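Local coordinates for leucine-rich repeat protein (Bacteroides thetaiotaomicron, PDB 4ECN) that is of unknown function but, as an extracellular leucine-rich repeat protein, probably binds other proteins, at residues L602-I607 and F626-L631; K632-I637 and N654-E659; S648-Y653 and T677-Y682; I528-L533 and N559-P564. All coordinates share one frame; numbering follows the deposited sequence.

Contact 1: residues L602-I607 and F626-L631; sequences LDYNQI and FSHNKL
Y604 and H628 meet ring against ring in an offset stack, with centroids 3.9 Å apart and planes 8° from parallel. CZ of Y604 sits over the centre of the imidazole, whereas H628 CG lies above the tyrosine face toward its rim, and H628 CB adds a CH-pi contact to that same face. In both residues CG stands beside the backbone N, and the matching chi1 values (-68° and -69°), on backbones of like conformation, lay the rings side by side. Next to the stack, S627 OG donates to the anti lone pair of D603 OD2 (2.6 Å); S627 N reaches that oxygen from above the carboxylate plane. H628 ND1 bonds in the ring plane to S627 OG (3.2 Å), which helps set the rotation of the imidazole.

Deeper in, N629 lies alongside I607. Its OD1 accepts from I607 N at 3.1 Å, and its ND2 makes a weak, nearly straight bond to L602 O (3.3 Å). N605 ND2 donates to L602 O as well, at 2.8 Å. The I607 CG2 and L631 CD2 methyls touch at 3.8 Å, and backbone bonds Y604 N to S627 O, N605 N to H628 O and K630 N to I607 O join the loops. Further out, H582 stacks on Y604 and Y653 on H628, while N605 OD1 accepts from V585 N, just as N629 OD1 accepts from I607 N. These repeating bonds identify the asparagine ladder of leucine-rich repeats: buried amides spend their hydrogen-bonding capacity on loop backbone, so successive turns are joined largely by neutral polar bonds.

Contact 2: residues K632-I637 and N654-E659; sequences KYIPNI and NKIGSE
A water joins K632 to the turn around G657: it donates to K632 O at 2.7 Å and accepts from E659 N at 3.1 Å, with a weak bond from G657 N as well. G657 N also makes a direct but weak bond to K632 O at 3.3 Å, so one carbonyl is met by both the turn and its water. The turn itself is type II, from K655 to S658. G657 occupies its third position at phi 90°, psi 0°, backbone angles at which a CB would collide with the carbonyl oxygen of I656. S658 N closes the turn on K655 O, and S658 OG adds a second bond to that oxygen at 2.7 Å, in the carbonyl plane.

On the inner side, I656 CD1 rests 3.5 Å from the carbonyl carbon of Y633, and I656 CG2 approaches I634 CG1 at 4.1 Å, the two isoleucines crossing at about a right angle. Toward the surface, the Y633 hydroxyl end lies across E659, with OH 3.3 Å from E659 CB; the ring and carboxylate planes are 67° apart. K632 contributes its aliphatic length here, CD lying 3.8 Å from E659 CG. Its ammonium does not touch the E659 carboxylate and has a long, weak ion pair with E608, whereas K655 NZ forms a salt bridge with E684. At the start of the second segment, N654 OD1 accepts from L631 N and K655 N bonds to L631 O, the inter-turn bonding of the asparagine ladder in a leucine-rich repeat solenoid.

Contact 3: residues S648-Y653 and T677-Y682; sequences SVDFSY and TVTLSY
V649 and V678 lie side by side, CG2 to CG2 at 3.9 Å, and F651 CB meets L680 CD2 at 3.8 Å. V649 and V678 lie on adjacent strands of the parallel sheet of a leucine-rich repeat solenoid, and V649 and F651 fill the leucine positions of the motif ahead of N654. The F651 ring continues inside onto F626 of the preceding turn. The strand axes run 4.9 Å apart and diverge by 4°. Both backbone polar atoms of V649 bond to strand 677-679: N donates to T677 O (3.0 Å) and O accepts from T679 N (3.0 Å); F651 N to T679 O and Y653 N to S681 O extend the ladder beyond the strands.

At the exposed end, Y653 and Y682 form an offset stack, centroids 4.0 Å apart and planes 9° apart, with Y653 OH over the rim of the Y682 ring. S648, D650, T677 and T679 share the other face of the sheet, where Y394 bonds D650 OD2 and Q396 bonds T679 OG1. D650 CG is anti to its backbone N (chi1 180°), which carries OD1 to S652: OD1 accepts from S652 N in an Asx turn and, on its syn side, from S652 OG at 2.7 Å.

Contact 4: residues I528-L533 and N559-P564; sequences ISAAQL and NLEEFP
L533 and L560 make the close apolar part of this contact, crossing at about a right angle with L533 CD2 3.9 Å from L560 CB. Both leucines have CG anti to the backbone N (chi1 -166° and -160°), and L560 CD1 lies against L533 CB and CG. Beside them N559 points its amide at the chain just ahead of the helix: ND2 donates to I528 O at 2.9 Å, with an N-H...O angle of 147°. A530 CB turns toward N559 as well, facing its carbonyl oxygen.

The outer side is held more loosely. A530 O and E561 N are joined through a water, which donates to A530 O at 3.0 Å and accepts from E561 N at 2.7 Å. E561 itself touches A530 CB with CG, CD and OE2, each at about van der Waals distance, while its OE1 is committed to a salt bridge with R586. S529, exposed at the N-cap, turns from the partner segment and accepts from Q532 N through OG (2.9 Å), securing the first turn of the helix.

Helix 530-542 connects strands 519-521 and 552-554, which run parallel as neighbours in the sheet of the earlier part of the solenoid, and its first turn packs on the loop that leaves the second of them. L560 and P564 go on to W537 of the same helix, F563 meets the W537 ring edge-to-face, and F563 and P564 rest on L569 of helix 566-569.

How the contacts relate
Contacts 1, 2 and 3 form one cluster, each pair of centres about 11 Å apart. Contact 1 passes into contact 3 through F626 N and D650 O, 2.9 Å apart, and into contact 2 through L631 O and K655 N, 2.8 Å apart. Contacts 2 and 3 alternate along the chain and share a core where P635 CD lies 3.5 Å from F651 CE1. Contact 4 stands earlier in the solenoid, its centre about 16 Å from that of contact 1; L602 CD2 and F563 CZ, 3.9 Å apart, join them, whereas its nearest atoms are about 11 Å from contact 2 and 14 Å from contact 3. The sodium ion is bound at Q314 and V317, in none of these segments.

Contact 1: residues L602-I607 and F626-L631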
# COMPACT_ATOMS: atom_id res chain seq x y z
N LEU A 602 -18.45 11.56 -4.93
CA LEU A 602 -19.67 10.76 -5.05
C LEU A 602 -19.74 10.06 -6.42
O LEU A 602 -20.77 9.49 -6.75
CB LEU A 602 -20.91 11.65 -4.83
CG LEU A 602 -21.12 12.25 -3.42
CD1 LEU A 602 -22.14 13.35 -3.45
CD2 LEU A 602 -21.52 11.19 -2.40
N ASP A 603 -18.62 10.05 -7.17
CA ASP A 603 -18.53 9.47 -8.51
C ASP A 603 -18.92 8.00 -8.57
O ASP A 603 -18.78 7.27 -7.59
CB ASP A 603 -17.12 9.61 -9.07
CG ASP A 603 -16.52 10.97 -8.86
OD1 ASP A 603 -15.99 11.22 -7.75
OD2 ASP A 603 -16.55 11.79 -9.81
N TYR A 604 -19.41 7.56 -9.73
CA TYR A 604 -19.82 6.19 -10.04
C TYR A 604 -20.84 5.66 -9.04
O TYR A 604 -20.52 4.81 -8.21
CB TYR A 604 -18.62 5.24 -10.11
CG TYR A 604 -17.71 5.51 -11.29
CD1 TYR A 604 -16.65 6.41 -11.19
CD2 TYR A 604 -17.92 4.88 -12.51
CE1 TYR A 604 -15.81 6.66 -12.28
CE2 TYR A 604 -17.09 5.13 -13.61
CZ TYR A 604 -16.03 6.02 -13.48
OH TYR A 604 -15.20 6.25 -14.55
N ASN A 605 -22.08 6.15 -9.15
CA ASN A 605 -23.25 5.71 -8.37
C ASN A 605 -24.51 5.85 -9.27
O ASN A 605 -24.39 5.81 -10.49
CB ASN A 605 -23.37 6.48 -7.06
CG ASN A 605 -22.38 6.09 -6.00
OD1 ASN A 605 -22.50 5.04 -5.37
ND2 ASN A 605 -21.48 6.99 -5.67
N GLN A 606 -25.69 6.03 -8.67
CA GLN A 606 -26.94 6.19 -9.41
C GLN A 606 -27.79 7.31 -8.78
O GLN A 606 -28.99 7.17 -8.58
CB GLN A 606 -27.71 4.85 -9.44
CG GLN A 606 -27.19 3.89 -10.51
CD GLN A 606 -27.04 2.49 -9.99
OE1 GLN A 606 -27.98 1.87 -9.45
NE2 GLN A 606 -25.83 1.95 -10.17
N ILE A 607 -27.13 8.43 -8.46
CA ILE A 607 -27.76 9.59 -7.83
C ILE A 607 -28.42 10.42 -8.92
O ILE A 607 -27.78 10.69 -9.95
CB ILE A 607 -26.68 10.37 -7.01
CG1 ILE A 607 -26.09 9.45 -5.91
CG2 ILE A 607 -27.24 11.68 -6.44
CD1 ILE A 607 -24.63 9.69 -5.53
N PHE A 626 -18.77 14.33 -8.84
CA PHE A 626 -20.18 13.93 -8.96
C PHE A 626 -20.40 13.23 -10.29
O PHE A 626 -21.54 13.09 -10.74
CB PHE A 626 -21.14 15.14 -8.83
CG PHE A 626 -20.85 16.13 -7.73
CD1 PHE A 626 -20.00 17.21 -7.95
CD2 PHE A 626 -21.43 15.99 -6.47
CE1 PHE A 626 -19.75 18.13 -6.94
CE2 PHE A 626 -21.18 16.91 -5.46
CZ PHE A 626 -20.33 17.97 -5.70
N SER A 627 -19.30 12.82 -10.95
CA SER A 627 -19.36 12.20 -12.25
C SER A 627 -19.94 10.81 -12.18
O SER A 627 -19.96 10.20 -11.11
CB SER A 627 -17.98 12.13 -12.88
OG SER A 627 -17.22 11.09 -12.27
N HIS A 628 -20.36 10.28 -13.34
CA HIS A 628 -20.87 8.94 -13.53
C HIS A 628 -22.02 8.65 -12.57
O HIS A 628 -21.94 7.74 -11.74
CB HIS A 628 -19.76 7.89 -13.40
CG HIS A 628 -18.78 7.97 -14.53
ND1 HIS A 628 -17.66 8.80 -14.47
CD2 HIS A 628 -18.78 7.33 -15.73
CE1 HIS A 628 -17.02 8.62 -15.62
NE2 HIS A 628 -17.64 7.75 -16.40
N ASN A 629 -23.10 9.43 -12.72
CA ASN A 629 -24.35 9.27 -11.98
C ASN A 629 -25.52 9.43 -12.95
O ASN A 629 -25.35 9.20 -14.15
CB ASN A 629 -24.45 10.22 -10.80
CG ASN A 629 -23.65 9.78 -9.62
OD1 ASN A 629 -24.12 8.99 -8.82
ND2 ASN A 629 -22.46 10.30 -9.48
N LYS A 630 -26.71 9.77 -12.44
CA LYS A 630 -27.91 9.94 -13.25
C LYS A 630 -28.49 11.34 -12.95
O LYS A 630 -29.71 11.56 -13.10
CB LYS A 630 -28.91 8.81 -12.95
CG LYS A 630 -28.47 7.41 -13.44
CD LYS A 630 -29.46 6.29 -13.06
CE LYS A 630 -29.08 4.91 -13.58
NZ LYS A 630 -30.02 3.83 -13.13
N LEU A 631 -27.60 12.30 -12.54
CA LEU A 631 -27.98 13.66 -12.16
C LEU A 631 -28.71 14.36 -13.29
O LEU A 631 -28.18 14.45 -14.39
CB LEU A 631 -26.79 14.52 -11.73
CG LEU A 631 -26.10 14.17 -10.42
CD1 LEU A 631 -24.88 15.05 -10.21
CD2 LEU A 631 -27.04 14.31 -9.24

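Contact 2: residues K632-I637 and N654-E659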
# COMPACT_ATOMS: atom_id res chain seq x y z
N LYS A 632 -29.94 14.85 -12.98
CA LYS A 632 -30.81 15.60 -13.90
C LYS A 632 -30.45 17.10 -13.94
O LYS A 632 -30.71 17.77 -14.94
CB LYS A 632 -32.28 15.44 -13.48
CG LYS A 632 -32.84 14.03 -13.47
CD LYS A 632 -34.23 14.04 -12.87
CE LYS A 632 -34.73 12.68 -12.47
NZ LYS A 632 -36.13 12.75 -11.95
N TYR A 633 -29.92 17.64 -12.81
CA TYR A 633 -29.62 19.07 -12.62
C TYR A 633 -28.31 19.33 -11.87
O TYR A 633 -27.89 18.49 -11.05
CB TYR A 633 -30.74 19.75 -11.78
CG TYR A 633 -32.15 19.51 -12.24
CD1 TYR A 633 -32.73 20.29 -13.24
CD2 TYR A 633 -32.94 18.53 -11.64
CE1 TYR A 633 -34.05 20.09 -13.64
CE2 TYR A 633 -34.25 18.29 -12.07
CZ TYR A 633 -34.80 19.09 -13.06
OH TYR A 633 -36.10 18.88 -13.45
N ILE A 634 -27.74 20.55 -12.09
CA ILE A 634 -26.59 21.03 -11.33
C ILE A 634 -27.16 21.43 -9.96
O ILE A 634 -28.11 22.24 -9.92
CB ILE A 634 -25.78 22.16 -12.05
CG1 ILE A 634 -25.19 21.68 -13.40
CG2 ILE A 634 -24.66 22.73 -11.16
CD1 ILE A 634 -25.16 22.76 -14.45
N PRO A 635 -26.71 20.80 -8.84
CA PRO A 635 -27.28 21.15 -7.53
C PRO A 635 -26.86 22.57 -7.08
O PRO A 635 -25.71 22.97 -7.31
CB PRO A 635 -26.72 20.07 -6.60
CG PRO A 635 -25.44 19.65 -7.24
CD PRO A 635 -25.64 19.79 -8.71
N ASN A 636 -27.78 23.32 -6.45
CA ASN A 636 -27.52 24.69 -5.98
C ASN A 636 -26.85 24.66 -4.56
O ASN A 636 -27.38 25.24 -3.59
CB ASN A 636 -28.81 25.51 -5.97
CG ASN A 636 -28.57 26.99 -5.85
OD1 ASN A 636 -27.49 27.51 -6.15
ND2 ASN A 636 -29.60 27.72 -5.48
N ILE A 637 -25.68 23.99 -4.46
CA ILE A 637 -24.96 23.81 -3.20
C ILE A 637 -23.63 24.60 -3.18
O ILE A 637 -22.83 24.40 -2.26
CB ILE A 637 -24.71 22.31 -2.92
CG1 ILE A 637 -23.98 21.61 -4.08
CG2 ILE A 637 -26.02 21.61 -2.56
CD1 ILE A 637 -23.36 20.25 -3.71
N ASN A 654 -23.49 12.35 -16.70
CA ASN A 654 -24.76 12.46 -15.98
C ASN A 654 -25.89 12.66 -17.02
O ASN A 654 -25.68 12.33 -18.19
CB ASN A 654 -24.71 13.59 -14.95
CG ASN A 654 -24.03 13.18 -13.68
OD1 ASN A 654 -24.59 12.43 -12.89
ND2 ASN A 654 -22.86 13.71 -13.40
N LYS A 655 -27.05 13.21 -16.61
CA LYS A 655 -28.21 13.43 -17.48
C LYS A 655 -28.70 14.87 -17.34
O LYS A 655 -29.91 15.09 -17.31
CB LYS A 655 -29.34 12.43 -17.14
CG LYS A 655 -28.97 10.96 -17.30
CD LYS A 655 -30.13 10.03 -16.99
CE LYS A 655 -30.57 9.22 -18.18
NZ LYS A 655 -31.29 10.04 -19.21
N ILE A 656 -27.77 15.84 -17.17
CA ILE A 656 -28.11 17.25 -16.98
C ILE A 656 -28.78 17.77 -18.27
O ILE A 656 -28.23 17.58 -19.36
CB ILE A 656 -26.87 18.13 -16.58
CG1 ILE A 656 -25.96 17.50 -15.49
CG2 ILE A 656 -27.26 19.59 -16.25
CD1 ILE A 656 -26.48 17.39 -14.17
N GLY A 657 -29.94 18.42 -18.13
CA GLY A 657 -30.68 18.98 -19.26
C GLY A 657 -31.69 18.05 -19.90
O GLY A 657 -32.35 18.42 -20.88
N SER A 658 -31.79 16.81 -19.37
CA SER A 658 -32.72 15.81 -19.88
C SER A 658 -34.13 16.17 -19.46
O SER A 658 -35.08 15.70 -20.08
CB SER A 658 -32.34 14.41 -19.40
OG SER A 658 -32.40 14.27 -17.99
N GLU A 659 -34.26 17.04 -18.44
CA GLU A 659 -35.55 17.49 -17.93
C GLU A 659 -35.96 18.86 -18.48
O GLU A 659 -37.05 19.35 -18.15
CB GLU A 659 -35.55 17.51 -16.40
CG GLU A 659 -35.55 16.13 -15.78
CD GLU A 659 -36.72 15.25 -16.22
OE1 GLU A 659 -37.88 15.70 -16.10
OE2 GLU A 659 -36.45 14.12 -16.69
O HOH W 1 -32.52 18.80 -16.62

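Contact 3: residues S648-Y653 and T677-Y682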
# COMPACT_ATOMS: atom_id res chain seq x y z
N SER A 648 -12.16 22.90 -9.02
CA SER A 648 -13.08 22.35 -10.01
C SER A 648 -14.30 21.57 -9.44
O SER A 648 -14.29 21.08 -8.30
CB SER A 648 -12.31 21.37 -10.89
OG SER A 648 -11.66 20.36 -10.13
N VAL A 649 -15.34 21.41 -10.29
CA VAL A 649 -16.48 20.55 -10.02
C VAL A 649 -16.58 19.63 -11.20
O VAL A 649 -16.48 20.11 -12.34
CB VAL A 649 -17.81 21.26 -9.71
CG1 VAL A 649 -17.79 21.88 -8.33
CG2 VAL A 649 -18.18 22.30 -10.77
N ASP A 650 -16.72 18.31 -10.97
CA ASP A 650 -16.84 17.33 -12.06
C ASP A 650 -18.25 16.73 -12.09
O ASP A 650 -18.65 15.95 -11.19
CB ASP A 650 -15.77 16.23 -11.95
CG ASP A 650 -15.81 15.15 -13.04
OD1 ASP A 650 -16.38 15.42 -14.14
OD2 ASP A 650 -15.22 14.06 -12.81
N PHE A 651 -18.99 17.08 -13.14
CA PHE A 651 -20.35 16.59 -13.36
C PHE A 651 -20.44 15.82 -14.67
O PHE A 651 -21.53 15.70 -15.23
CB PHE A 651 -21.34 17.76 -13.36
CG PHE A 651 -21.53 18.45 -12.04
CD1 PHE A 651 -22.29 17.87 -11.03
CD2 PHE A 651 -21.06 19.74 -11.84
CE1 PHE A 651 -22.52 18.53 -9.83
CE2 PHE A 651 -21.29 20.41 -10.64
CZ PHE A 651 -22.00 19.79 -9.63
N SER A 652 -19.31 15.31 -15.16
CA SER A 652 -19.28 14.55 -16.40
C SER A 652 -20.07 13.24 -16.24
O SER A 652 -20.21 12.74 -15.13
CB SER A 652 -17.84 14.26 -16.84
OG SER A 652 -17.12 13.50 -15.88
N TYR A 653 -20.59 12.71 -17.36
CA TYR A 653 -21.34 11.45 -17.44
C TYR A 653 -22.54 11.43 -16.47
O TYR A 653 -22.64 10.58 -15.59
CB TYR A 653 -20.43 10.24 -17.18
CG TYR A 653 -19.39 10.03 -18.26
CD1 TYR A 653 -18.14 10.63 -18.18
CD2 TYR A 653 -19.66 9.21 -19.35
CE1 TYR A 653 -17.18 10.42 -19.17
CE2 TYR A 653 -18.71 9.00 -20.35
CZ TYR A 653 -17.46 9.59 -20.25
OH TYR A 653 -16.51 9.38 -21.21
N THR A 677 -12.66 25.43 -12.91
CA THR A 677 -13.01 24.47 -13.95
C THR A 677 -14.37 23.81 -13.63
O THR A 677 -14.62 23.38 -12.49
CB THR A 677 -11.90 23.42 -14.15
OG1 THR A 677 -10.68 24.06 -14.50
CG2 THR A 677 -12.25 22.40 -15.22
N VAL A 678 -15.25 23.76 -14.64
CA VAL A 678 -16.58 23.17 -14.55
C VAL A 678 -16.68 22.13 -15.65
O VAL A 678 -16.52 22.49 -16.82
CB VAL A 678 -17.72 24.21 -14.59
CG1 VAL A 678 -19.09 23.53 -14.62
CG2 VAL A 678 -17.63 25.17 -13.41
N THR A 679 -16.83 20.84 -15.27
CA THR A 679 -16.90 19.76 -16.25
C THR A 679 -18.33 19.31 -16.36
O THR A 679 -18.92 18.84 -15.39
CB THR A 679 -15.98 18.60 -15.89
OG1 THR A 679 -14.69 19.08 -15.49
CG2 THR A 679 -15.88 17.57 -17.03
N LEU A 680 -18.89 19.48 -17.56
CA LEU A 680 -20.27 19.13 -17.85
C LEU A 680 -20.34 18.31 -19.13
O LEU A 680 -21.39 18.26 -19.76
CB LEU A 680 -21.12 20.40 -17.97
CG LEU A 680 -21.42 21.17 -16.68
CD1 LEU A 680 -21.87 22.58 -16.97
CD2 LEU A 680 -22.40 20.42 -15.81
N SER A 681 -19.25 17.63 -19.48
CA SER A 681 -19.17 16.77 -20.67
C SER A 681 -19.95 15.48 -20.42
O SER A 681 -20.10 15.09 -19.26
CB SER A 681 -17.73 16.49 -21.05
OG SER A 681 -17.04 15.89 -19.97
N TYR A 682 -20.52 14.88 -21.50
CA TYR A 682 -21.37 13.67 -21.47
C TYR A 682 -22.55 13.92 -20.58
O TYR A 682 -22.60 13.48 -19.42
CB TYR A 682 -20.62 12.40 -21.05
CG TYR A 682 -19.49 12.04 -21.98
CD1 TYR A 682 -18.21 12.57 -21.80
CD2 TYR A 682 -19.68 11.15 -23.04
CE1 TYR A 682 -17.16 12.24 -22.64
CE2 TYR A 682 -18.63 10.80 -23.88
CZ TYR A 682 -17.37 11.33 -23.67
OH TYR A 682 -16.31 11.00 -24.48

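Contact 4: residues I528-L533 and N559-P564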
# COMPACT_ATOMS: atom_id res chain seq x y z
N ILE A 528 -19.90 -6.81 3.03
CA ILE A 528 -20.98 -6.11 3.74
C ILE A 528 -22.09 -5.82 2.71
O ILE A 528 -21.81 -5.36 1.60
CB ILE A 528 -20.42 -4.82 4.43
CG1 ILE A 528 -19.15 -5.09 5.26
CG2 ILE A 528 -21.48 -4.14 5.28
CD1 ILE A 528 -18.40 -3.85 5.74
N SER A 529 -23.34 -6.13 3.05
CA SER A 529 -24.47 -5.92 2.14
C SER A 529 -24.88 -4.47 2.15
O SER A 529 -24.43 -3.74 3.04
CB SER A 529 -25.64 -6.80 2.56
OG SER A 529 -26.20 -6.30 3.76
N ALA A 530 -25.76 -4.06 1.21
CA ALA A 530 -26.29 -2.69 1.17
C ALA A 530 -27.04 -2.36 2.47
O ALA A 530 -26.89 -1.28 3.04
CB ALA A 530 -27.20 -2.52 -0.02
N ALA A 531 -27.82 -3.33 2.96
CA ALA A 531 -28.57 -3.16 4.19
C ALA A 531 -27.62 -3.05 5.37
O ALA A 531 -27.78 -2.15 6.21
CB ALA A 531 -29.54 -4.32 4.38
N GLN A 532 -26.59 -3.93 5.41
CA GLN A 532 -25.65 -3.98 6.51
C GLN A 532 -24.78 -2.72 6.56
O GLN A 532 -24.56 -2.20 7.64
CB GLN A 532 -24.77 -5.23 6.41
CG GLN A 532 -23.91 -5.52 7.63
CD GLN A 532 -24.66 -5.55 8.93
OE1 GLN A 532 -25.67 -6.26 9.09
NE2 GLN A 532 -24.18 -4.79 9.90
N LEU A 533 -24.32 -2.23 5.42
CA LEU A 533 -23.49 -1.04 5.38
C LEU A 533 -24.26 0.18 5.87
O LEU A 533 -23.69 0.96 6.64
CB LEU A 533 -22.94 -0.81 3.98
CG LEU A 533 -21.79 0.21 3.87
CD1 LEU A 533 -20.63 -0.13 4.81
CD2 LEU A 533 -21.29 0.33 2.44
N ASN A 559 -21.19 -1.41 -1.30
CA ASN A 559 -22.50 -1.77 -1.80
C ASN A 559 -23.64 -0.87 -1.33
O ASN A 559 -24.81 -1.23 -1.54
CB ASN A 559 -22.83 -3.21 -1.36
CG ASN A 559 -21.97 -4.27 -1.99
OD1 ASN A 559 -21.50 -4.15 -3.14
ND2 ASN A 559 -21.76 -5.36 -1.26
N LEU A 560 -23.33 0.30 -0.75
CA LEU A 560 -24.38 1.20 -0.25
C LEU A 560 -25.39 1.59 -1.36
O LEU A 560 -24.98 1.99 -2.45
CB LEU A 560 -23.77 2.47 0.35
CG LEU A 560 -24.71 3.19 1.29
CD1 LEU A 560 -24.88 2.42 2.58
CD2 LEU A 560 -24.26 4.61 1.52
N GLU A 561 -26.69 1.46 -1.08
CA GLU A 561 -27.74 1.86 -2.02
C GLU A 561 -28.46 3.14 -1.52
O GLU A 561 -28.90 3.97 -2.34
CB GLU A 561 -28.75 0.72 -2.26
CG GLU A 561 -28.17 -0.47 -3.03
CD GLU A 561 -29.04 -1.70 -3.22
OE1 GLU A 561 -30.28 -1.61 -3.08
OE2 GLU A 561 -28.47 -2.76 -3.55
N GLU A 562 -28.53 3.32 -0.18
CA GLU A 562 -29.16 4.44 0.51
C GLU A 562 -28.27 5.05 1.61
O GLU A 562 -27.71 4.31 2.42
CB GLU A 562 -30.50 3.99 1.18
CG GLU A 562 -31.59 3.51 0.24
CD GLU A 562 -32.73 2.76 0.90
OE1 GLU A 562 -33.22 3.20 1.97
OE2 GLU A 562 -33.17 1.75 0.32
N PHE A 563 -28.23 6.39 1.71
CA PHE A 563 -27.54 7.08 2.79
C PHE A 563 -28.34 6.99 4.07
O PHE A 563 -29.56 7.07 4.01
CB PHE A 563 -27.32 8.56 2.43
CG PHE A 563 -25.99 8.93 1.81
CD1 PHE A 563 -25.41 8.13 0.84
CD2 PHE A 563 -25.39 10.14 2.11
CE1 PHE A 563 -24.19 8.48 0.26
CE2 PHE A 563 -24.18 10.50 1.51
CZ PHE A 563 -23.58 9.66 0.61
N PRO A 564 -27.69 6.87 5.26
CA PRO A 564 -28.44 6.88 6.53
C PRO A 564 -29.32 8.12 6.68
O PRO A 564 -29.08 9.12 6.02
CB PRO A 564 -27.33 6.90 7.59
CG PRO A 564 -26.14 6.31 6.94
CD PRO A 564 -26.23 6.78 5.52
O HOH W 2 -27.87 0.94 1.33